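Local structure of dehydrogenase (Sinorhizobium meliloti, 3UOE) at residues 28-39 with 49-57; 177-185 with 194-202. The protein probably works as an oxidoreductase of the LDH2/MDH2 family, whose members include malate and L-lactate dehydrogenases. All coordinates share one frame; numbering follows the deposited sequence.

Interaction 1: residues 28-39 with 49-57; sequences PARLRNLSVALL and ARLQANLLL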
loop_
_atom_site.group_PDB
_atom_site.type_symbol
_atom_site.label_atom_id
_atom_site.label_comp_id
_atom_site.label_asym_id
_atom_site.label_seq_id
_atom_site.Cartn_x
_atom_site.Cartn_y
_atom_site.Cartn_z
ATOM N N PRO A 28 -15.673 -22.948 -18.774
ATOM C CA PRO A 28 -15.772 -21.504 -18.539
ATOM C C PRO A 28 -16.757 -20.811 -19.479
ATOM O O PRO A 28 -17.538 -19.961 -19.036
ATOM C CB PRO A 28 -14.349 -21.010 -18.805
ATOM C CG PRO A 28 -13.489 -22.170 -18.502
ATOM C CD PRO A 28 -14.273 -23.404 -18.852
ATOM N N ALA A 29 -16.721 -21.170 -20.760
ATOM C CA ALA A 29 -17.590 -20.524 -21.738
ATOM C C ALA A 29 -19.058 -20.694 -21.370
ATOM O O ALA A 29 -19.857 -19.780 -21.566
ATOM C CB ALA A 29 -17.322 -21.039 -23.152
ATOM N N ARG A 30 -19.411 -21.856 -20.836
ATOM C CA ARG A 30 -20.799 -22.109 -20.444
ATOM C C ARG A 30 -21.247 -21.170 -19.315
ATOM O O ARG A 30 -22.328 -20.584 -19.377
ATOM C CB ARG A 30 -20.999 -23.573 -20.025
ATOM C CG ARG A 30 -22.405 -23.881 -19.535
ATOM C CD ARG A 30 -22.575 -25.352 -19.150
ATOM N NE ARG A 30 -23.936 -25.650 -18.693
ATOM C CZ ARG A 30 -24.388 -26.872 -18.414
ATOM N NH1 ARG A 30 -23.586 -27.923 -18.540
ATOM N NH2 ARG A 30 -25.646 -27.043 -18.011
ATOM N N LEU A 31 -20.414 -21.042 -18.283
ATOM C CA LEU A 31 -20.703 -20.156 -17.167
ATOM C C LEU A 31 -20.719 -18.701 -17.609
ATOM O O LEU A 31 -21.564 -17.921 -17.181
ATOM C CB LEU A 31 -19.677 -20.345 -16.050
ATOM C CG LEU A 31 -19.641 -21.745 -15.433
ATOM C CD1 LEU A 31 -18.658 -21.795 -14.264
ATOM C CD2 LEU A 31 -21.038 -22.165 -14.988
ATOM N N ARG A 32 -19.774 -18.329 -18.462
ATOM C CA ARG A 32 -19.767 -16.979 -18.996
ATOM C C ARG A 32 -21.084 -16.693 -19.718
ATOM O O ARG A 32 -21.733 -15.683 -19.455
ATOM C CB ARG A 32 -18.552 -16.763 -19.901
ATOM C CG ARG A 32 -18.647 -15.564 -20.835
ATOM C CD ARG A 32 -17.268 -15.074 -21.293
ATOM N NE ARG A 32 -16.285 -16.150 -21.446
ATOM C CZ ARG A 32 -15.131 -16.215 -20.781
ATOM N NH1 ARG A 32 -14.797 -15.257 -19.918
ATOM N NH2 ARG A 32 -14.303 -17.237 -20.984
ATOM N N ASN A 33 -21.499 -17.588 -20.609
ATOM C CA ASN A 33 -22.742 -17.380 -21.354
ATOM C C ASN A 33 -23.965 -17.288 -20.452
ATOM O O ASN A 33 -24.866 -16.480 -20.685
ATOM C CB ASN A 33 -22.952 -18.497 -22.377
ATOM C CG ASN A 33 -21.885 -18.509 -23.446
ATOM O OD1 ASN A 33 -21.099 -17.558 -23.569
ATOM N ND2 ASN A 33 -21.838 -19.592 -24.222
ATOM N N LEU A 34 -23.998 -18.140 -19.436
ATOM C CA LEU A 34 -25.076 -18.128 -18.466
ATOM C C LEU A 34 -25.111 -16.781 -17.750
ATOM O O LEU A 34 -26.176 -16.179 -17.590
ATOM C CB LEU A 34 -24.867 -19.255 -17.460
ATOM C CG LEU A 34 -25.736 -19.308 -16.199
ATOM C CD1 LEU A 34 -27.214 -19.262 -16.538
ATOM C CD2 LEU A 34 -25.411 -20.571 -15.396
ATOM N N SER A 35 -23.938 -16.312 -17.334
ATOM C CA SER A 35 -23.823 -15.070 -16.575
ATOM C C SER A 35 -24.244 -13.855 -17.392
ATOM O O SER A 35 -24.947 -12.976 -16.897
ATOM C CB SER A 35 -22.389 -14.875 -16.076
ATOM O OG SER A 35 -22.035 -15.883 -15.150
ATOM N N VAL A 36 -23.794 -13.810 -18.639
ATOM C CA VAL A 36 -24.174 -12.739 -19.539
ATOM C C VAL A 36 -25.690 -12.685 -19.763
ATOM O O VAL A 36 -26.289 -11.613 -19.708
ATOM C CB VAL A 36 -23.446 -12.857 -20.894
ATOM C CG1 VAL A 36 -24.035 -11.870 -21.905
ATOM C CG2 VAL A 36 -21.955 -12.636 -20.705
ATOM N N ALA A 37 -26.306 -13.836 -20.002
ATOM C CA ALA A 37 -27.742 -13.872 -20.264
ATOM C C ALA A 37 -28.540 -13.364 -19.068
ATOM O O ALA A 37 -29.531 -12.661 -19.238
ATOM C CB ALA A 37 -28.204 -15.293 -20.673
ATOM N N LEU A 38 -28.099 -13.714 -17.861
ATOM C CA LEU A 38 -28.753 -13.232 -16.651
ATOM C C LEU A 38 -28.623 -11.711 -16.521
ATOM O O LEU A 38 -29.605 -11.015 -16.279
ATOM C CB LEU A 38 -28.205 -13.937 -15.414
ATOM C CG LEU A 38 -28.515 -15.431 -15.303
ATOM C CD1 LEU A 38 -27.613 -16.095 -14.274
ATOM C CD2 LEU A 38 -29.993 -15.676 -14.980
ATOM N N LEU A 39 -27.415 -11.195 -16.694
ATOM C CA LEU A 39 -27.228 -9.749 -16.679
ATOM C C LEU A 39 -28.132 -9.092 -17.722
ATOM O O LEU A 39 -28.852 -8.144 -17.430
ATOM C CB LEU A 39 -25.772 -9.379 -16.961
ATOM C CG LEU A 39 -24.744 -9.194 -15.834
ATOM C CD1 LEU A 39 -25.397 -8.871 -14.507
ATOM C CD2 LEU A 39 -23.798 -10.372 -15.705
ATOM N N ALA A 49 -22.381 -6.413 -19.912
ATOM C CA ALA A 49 -22.711 -7.717 -19.345
ATOM C C ALA A 49 -21.496 -8.641 -19.419
ATOM O O ALA A 49 -21.177 -9.350 -18.473
ATOM C CB ALA A 49 -23.915 -8.343 -20.071
ATOM N N ARG A 50 -20.822 -8.612 -20.560
ATOM C CA ARG A 50 -19.650 -9.438 -20.810
ATOM C C ARG A 50 -18.540 -9.085 -19.822
ATOM O O ARG A 50 -17.864 -9.965 -19.299
ATOM C CB ARG A 50 -19.178 -9.231 -22.257
ATOM C CG ARG A 50 -17.917 -9.967 -22.638
ATOM C CD ARG A 50 -18.023 -11.454 -22.315
ATOM N NE ARG A 50 -16.822 -12.171 -22.727
ATOM C CZ ARG A 50 -16.679 -12.777 -23.904
ATOM N NH1 ARG A 50 -17.673 -12.771 -24.791
ATOM N NH2 ARG A 50 -15.542 -13.400 -24.185
ATOM N N LEU A 51 -18.376 -7.791 -19.566
ATOM C CA LEU A 51 -17.317 -7.296 -18.689
ATOM C C LEU A 51 -17.573 -7.695 -17.232
ATOM O O LEU A 51 -16.697 -8.247 -16.567
ATOM C CB LEU A 51 -17.186 -5.770 -18.807
ATOM C CG LEU A 51 -16.255 -5.100 -17.788
ATOM C CD1 LEU A 51 -14.792 -5.579 -17.936
ATOM C CD2 LEU A 51 -16.351 -3.597 -17.901
ATOM N N GLN A 52 -18.774 -7.416 -16.738
ATOM C CA GLN A 52 -19.145 -7.882 -15.402
ATOM C C GLN A 52 -18.973 -9.390 -15.259
ATOM O O GLN A 52 -18.563 -9.873 -14.201
ATOM C CB GLN A 52 -20.583 -7.495 -15.039
ATOM C CG GLN A 52 -21.021 -8.030 -13.667
ATOM C CD GLN A 52 -20.259 -7.380 -12.508
ATOM O OE1 GLN A 52 -20.539 -6.233 -12.125
ATOM N NE2 GLN A 52 -19.298 -8.114 -11.941
ATOM N N ALA A 53 -19.303 -10.136 -16.311
ATOM C CA ALA A 53 -19.151 -11.587 -16.267
ATOM C C ALA A 53 -17.670 -11.992 -16.271
ATOM O O ALA A 53 -17.269 -12.902 -15.550
ATOM C CB ALA A 53 -19.897 -12.234 -17.425
ATOM N N ASN A 54 -16.862 -11.306 -17.079
ATOM C CA ASN A 54 -15.424 -11.581 -17.152
ATOM C C ASN A 54 -14.740 -11.374 -15.806
ATOM O O ASN A 54 -13.869 -12.149 -15.419
ATOM C CB ASN A 54 -14.745 -10.713 -18.221
ATOM C CG ASN A 54 -15.042 -11.178 -19.641
ATOM O OD1 ASN A 54 -15.568 -12.273 -19.857
ATOM N ND2 ASN A 54 -14.698 -10.344 -20.620
ATOM N N LEU A 55 -15.143 -10.329 -15.090
ATOM C CA LEU A 55 -14.622 -10.102 -13.741
ATOM C C LEU A 55 -14.764 -11.318 -12.826
ATOM O O LEU A 55 -13.825 -11.691 -12.121
ATOM C CB LEU A 55 -15.297 -8.893 -13.085
ATOM C CG LEU A 55 -14.434 -7.633 -13.047
ATOM C CD1 LEU A 55 -13.168 -7.874 -12.207
ATOM C CD2 LEU A 55 -14.083 -7.168 -14.462
ATOM N N LEU A 56 -15.948 -11.918 -12.836
ATOM C CA LEU A 56 -16.259 -13.032 -11.953
ATOM C C LEU A 56 -15.613 -14.324 -12.455
ATOM O O LEU A 56 -15.094 -15.107 -11.677
ATOM C CB LEU A 56 -17.780 -13.192 -11.825
ATOM C CG LEU A 56 -18.538 -11.950 -11.325
ATOM C CD1 LEU A 56 -20.009 -12.271 -11.053
ATOM C CD2 LEU A 56 -17.897 -11.343 -10.056
ATOM N N LEU A 57 -15.631 -14.527 -13.767
ATOM C CA LEU A 57 -15.000 -15.703 -14.369
ATOM C C LEU A 57 -13.478 -15.708 -14.183
ATOM O O LEU A 57 -12.877 -16.759 -13.924
ATOM C CB LEU A 57 -15.361 -15.798 -15.853
ATOM C CG LEU A 57 -16.514 -16.745 -16.198
ATOM C CD1 LEU A 57 -16.010 -18.177 -16.219
ATOM C CD2 LEU A 57 -17.689 -16.608 -15.233
#
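The methyl of Ala53 meets both Ser35 CB and Val36 CG2, and Ala49 CB lies 3.8 Å from Leu39 CB and 4.0 Å from Val36 CG1. Alanine suits both places, because its single methyl lets the backbones come close: the CA atoms of Val36 and Ala49 are 5.2 Å apart and the axes of the two helical segments approach to 8.6 Å. The two methyls of Val36 divide the work: CG1, anti to the backbone N (chi1 170°), goes to Ala49, while CG2 turns to Ala53 and to Arg50 CA. At the far end Leu57 reaches back with CD1 to Pro28 and to Leu31 CB.

Polar contacts gather along one margin round the amide oxygen of Asn54. Arg32 NH1 donates to Asn54 OD1 at 3.1 Å across the helices, and Arg50 NE, one turn before Asn54, donates to the same oxygen at 3.1 Å; the two come from opposite faces of the amide plane. Arg32 reaches it by a bend at chi3 (33°), its guanidinium steeply inclined to the amide. An uncharged amide has an oxygen able to accept twice, and this double grip probably fixes its rotation.

The two arginines also meet each other. Arg32 CD sits over one face of the Arg50 guanidinium, 3.3 Å from Arg50 NE, and Arg32 NE comes within 4.0 Å of Arg50 NH2, a closeness of like charges that the shared oxygen may ease.

Within helix 28-41, Ser35 OG bonds back to Leu31 O, which satisfies a buried hydroxyl. With only a short connection between them and 134° between the directions of the two segments, the helices form a splayed antiparallel alpha-alpha hairpin, with helix 345-355 packed against the first helix and helices 109-127 and 144-152 against the second.

Interaction 2: residues 177-185 with 194-202; sequences IGTNPVAIG and VLDLATSIV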
loop_
_atom_site.group_PDB
_atom_site.type_symbol
_atom_site.label_atom_id
_atom_site.label_comp_id
_atom_site.label_asym_id
_atom_site.label_seq_id
_atom_site.Cartn_x
_atom_site.Cartn_y
_atom_site.Cartn_z
ATOM N N ILE A 177 -13.418 -1.780 10.182
ATOM C CA ILE A 177 -12.621 -1.480 9.001
ATOM C C ILE A 177 -13.039 -2.447 7.891
ATOM O O ILE A 177 -13.449 -3.582 8.170
ATOM C CB ILE A 177 -11.107 -1.643 9.329
ATOM C CG1 ILE A 177 -10.717 -0.729 10.502
ATOM C CG2 ILE A 177 -10.225 -1.382 8.103
ATOM C CD1 ILE A 177 -9.400 -1.111 11.181
ATOM N N GLY A 178 -12.946 -2.008 6.640
ATOM C CA GLY A 178 -13.308 -2.861 5.520
ATOM C C GLY A 178 -12.206 -3.854 5.192
ATOM O O GLY A 178 -11.106 -3.772 5.755
ATOM N N THR A 179 -12.488 -4.791 4.287
ATOM C CA THR A 179 -11.465 -5.740 3.854
ATOM C C THR A 179 -10.373 -5.047 3.036
ATOM O O THR A 179 -9.261 -5.556 2.914
ATOM C CB THR A 179 -12.067 -6.921 3.068
ATOM O OG1 THR A 179 -12.873 -6.423 1.997
ATOM C CG2 THR A 179 -12.923 -7.789 3.982
ATOM N N ASN A 180 -10.717 -3.891 2.468
ATOM C CA ASN A 180 -9.757 -2.925 1.899
ATOM C C ASN A 180 -8.561 -3.483 1.147
ATOM O O ASN A 180 -7.418 -3.352 1.595
ATOM C CB ASN A 180 -9.265 -1.956 2.975
ATOM C CG ASN A 180 -10.400 -1.202 3.626
ATOM O OD1 ASN A 180 -11.566 -1.381 3.255
ATOM N ND2 ASN A 180 -10.074 -0.352 4.599
ATOM N N PRO A 181 -8.822 -4.079 -0.019
ATOM C CA PRO A 181 -7.749 -4.566 -0.881
ATOM C C PRO A 181 -7.043 -3.403 -1.575
ATOM O O PRO A 181 -7.644 -2.344 -1.836
ATOM C CB PRO A 181 -8.484 -5.397 -1.941
ATOM C CG PRO A 181 -9.951 -5.181 -1.723
ATOM C CD PRO A 181 -10.143 -4.147 -0.659
ATOM N N VAL A 182 -5.763 -3.609 -1.867
ATOM C CA VAL A 182 -5.052 -2.758 -2.797
ATOM C C VAL A 182 -4.404 -3.634 -3.862
ATOM O O VAL A 182 -3.855 -4.688 -3.558
ATOM C CB VAL A 182 -3.983 -1.921 -2.097
ATOM C CG1 VAL A 182 -3.031 -2.820 -1.318
ATOM C CG2 VAL A 182 -3.229 -1.087 -3.122
ATOM N N ALA A 183 -4.491 -3.207 -5.115
ATOM C CA ALA A 183 -3.827 -3.914 -6.205
ATOM C C ALA A 183 -2.824 -3.003 -6.920
ATOM O O ALA A 183 -3.075 -1.809 -7.115
ATOM C CB ALA A 183 -4.850 -4.470 -7.181
ATOM N N ILE A 184 -1.685 -3.568 -7.305
ATOM C CA ILE A 184 -0.661 -2.808 -8.013
ATOM C C ILE A 184 -0.197 -3.529 -9.280
ATOM O O ILE A 184 0.320 -4.642 -9.223
ATOM C CB ILE A 184 0.547 -2.494 -7.106
ATOM C CG1 ILE A 184 0.096 -1.727 -5.861
ATOM C CG2 ILE A 184 1.598 -1.691 -7.865
ATOM C CD1 ILE A 184 1.220 -1.434 -4.872
ATOM N N GLY A 185 -0.399 -2.891 -10.428
ATOM C CA GLY A 185 0.045 -3.446 -11.696
ATOM C C GLY A 185 1.238 -2.682 -12.245
ATOM O O GLY A 185 1.227 -1.452 -12.317
ATOM N N VAL A 194 1.806 -8.188 -11.048
ATOM C CA VAL A 194 0.425 -7.941 -10.634
ATOM C C VAL A 194 0.192 -8.344 -9.179
ATOM O O VAL A 194 0.055 -9.525 -8.868
ATOM C CB VAL A 194 -0.615 -8.665 -11.546
ATOM C CG1 VAL A 194 -2.031 -8.407 -11.046
ATOM C CG2 VAL A 194 -0.472 -8.214 -12.999
ATOM N N LEU A 195 0.147 -7.345 -8.300
ATOM C CA LEU A 195 -0.088 -7.561 -6.880
ATOM C C LEU A 195 -1.528 -7.213 -6.535
ATOM O O LEU A 195 -2.023 -6.166 -6.944
ATOM C CB LEU A 195 0.846 -6.682 -6.054
ATOM C CG LEU A 195 0.721 -6.777 -4.530
ATOM C CD1 LEU A 195 1.208 -8.136 -4.023
ATOM C CD2 LEU A 195 1.485 -5.638 -3.862
ATOM N N ASP A 196 -2.187 -8.093 -5.784
ATOM C CA ASP A 196 -3.562 -7.882 -5.325
ATOM C C ASP A 196 -3.708 -8.518 -3.949
ATOM O O ASP A 196 -3.579 -9.725 -3.802
ATOM C CB ASP A 196 -4.557 -8.520 -6.301
ATOM C CG ASP A 196 -6.012 -8.241 -5.936
ATOM O OD1 ASP A 196 -6.274 -7.443 -5.005
ATOM O OD2 ASP A 196 -6.904 -8.820 -6.596
ATOM N N LEU A 197 -3.961 -7.715 -2.929
ATOM C CA LEU A 197 -4.056 -8.279 -1.594
ATOM C C LEU A 197 -5.049 -7.554 -0.704
ATOM O O LEU A 197 -5.095 -6.326 -0.664
ATOM C CB LEU A 197 -2.684 -8.277 -0.945
ATOM C CG LEU A 197 -2.124 -6.877 -0.763
ATOM C CD1 LEU A 197 -2.156 -6.507 0.701
ATOM C CD2 LEU A 197 -0.710 -6.843 -1.287
ATOM N N ALA A 198 -5.854 -8.336 0.001
ATOM C CA ALA A 198 -6.702 -7.804 1.046
ATOM C C ALA A 198 -5.809 -7.502 2.232
ATOM O O ALA A 198 -4.852 -8.236 2.508
ATOM C CB ALA A 198 -7.777 -8.815 1.436
ATOM N N THR A 199 -6.114 -6.416 2.930
ATOM C CA THR A 199 -5.386 -6.086 4.143
ATOM C C THR A 199 -5.962 -6.850 5.331
ATOM O O THR A 199 -5.439 -6.767 6.445
ATOM C CB THR A 199 -5.393 -4.564 4.398
ATOM O OG1 THR A 199 -6.729 -4.069 4.281
ATOM C CG2 THR A 199 -4.528 -3.864 3.365
ATOM N N SER A 200 -7.048 -7.585 5.095
ATOM C CA SER A 200 -7.539 -8.531 6.090
ATOM C C SER A 200 -6.816 -9.865 5.895
ATOM O O SER A 200 -6.275 -10.136 4.823
ATOM C CB SER A 200 -9.052 -8.712 5.993
ATOM O OG SER A 200 -9.435 -9.137 4.696
ATOM N N ILE A 201 -6.799 -10.693 6.930
ATOM C CA ILE A 201 -6.065 -11.945 6.861
ATOM C C ILE A 201 -6.776 -12.930 5.933
ATOM O O ILE A 201 -6.156 -13.838 5.368
ATOM C CB ILE A 201 -5.913 -12.576 8.250
ATOM C CG1 ILE A 201 -4.909 -13.729 8.202
ATOM C CG2 ILE A 201 -7.265 -13.042 8.773
ATOM C CD1 ILE A 201 -4.615 -14.314 9.559
ATOM N N VAL A 202 -8.084 -12.741 5.791
ATOM C CA VAL A 202 -8.886 -13.539 4.882
ATOM C C VAL A 202 -10.060 -12.697 4.395
ATOM O O VAL A 202 -10.405 -11.684 5.014
ATOM C CB VAL A 202 -9.397 -14.830 5.564
ATOM C CG1 VAL A 202 -10.497 -14.521 6.566
ATOM C CG2 VAL A 202 -9.889 -15.805 4.533
HETATM O O HOH W 1 -8.549 -4.469 6.165
#
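Val182 and Leu197 lie side by side on one face of the sheet, pointing the same way, with Val182 CG1 4.2 Å from Leu197 CG. Ile184 and Leu195 continue this row, and these branched apolar chains suit a face on which Leu195, Leu197 and Ile184 pack against the second subunit. Ala183 and Asp196 point to the other face; the small Ala183 leaves room for Asp196 OD1 beside its methyl. Paired backbone bonds join Val182 to Leu197 and Ile184 to Leu195.

Beyond the strands, Thr199 faces the turn at Asn180. Its OG1, set between the backbone N and the carbonyl carbon (chi1 49°), donates to Asn180 O at 2.9 Å from above the carbonyl plane and accepts from a water that also donates to Gly178 O; threonine suits the place because one hydroxyl does both. Thr199 N adds a longer bond to Thr179 O at 3.3 Å. A valine in place of this threonine would probably leave Asn180 O without this donor and the bridging water without its second acceptor. The amide of Asn180 turns instead to Gly253 O and Glu257 of helix 246-264. Strands 182-186 and 193-197 form an antiparallel beta hairpin, the second being the mixed sheet's outermost strand within this chain.

Overall arrangement
Along the chain the two contacts come in series: interaction 1 closes near the N-terminus before interaction 2 opens, and both belong to the malate/L-lactate dehydrogenase fold. Their centres are 24 Å apart and their nearest atoms about 8 Å, so they do not touch. Helix 144-152 links them, since it meets Asn54 of residues 49-57 through Tyr145 and lies against Ala183 and Val194 of the hairpin. Interaction 1 is an all-helical pair reached by no other chain of the assembly, whereas interaction 2 lies nearer the centre of the chain, at the edge of the mixed sheet, and takes part in the dimer interface.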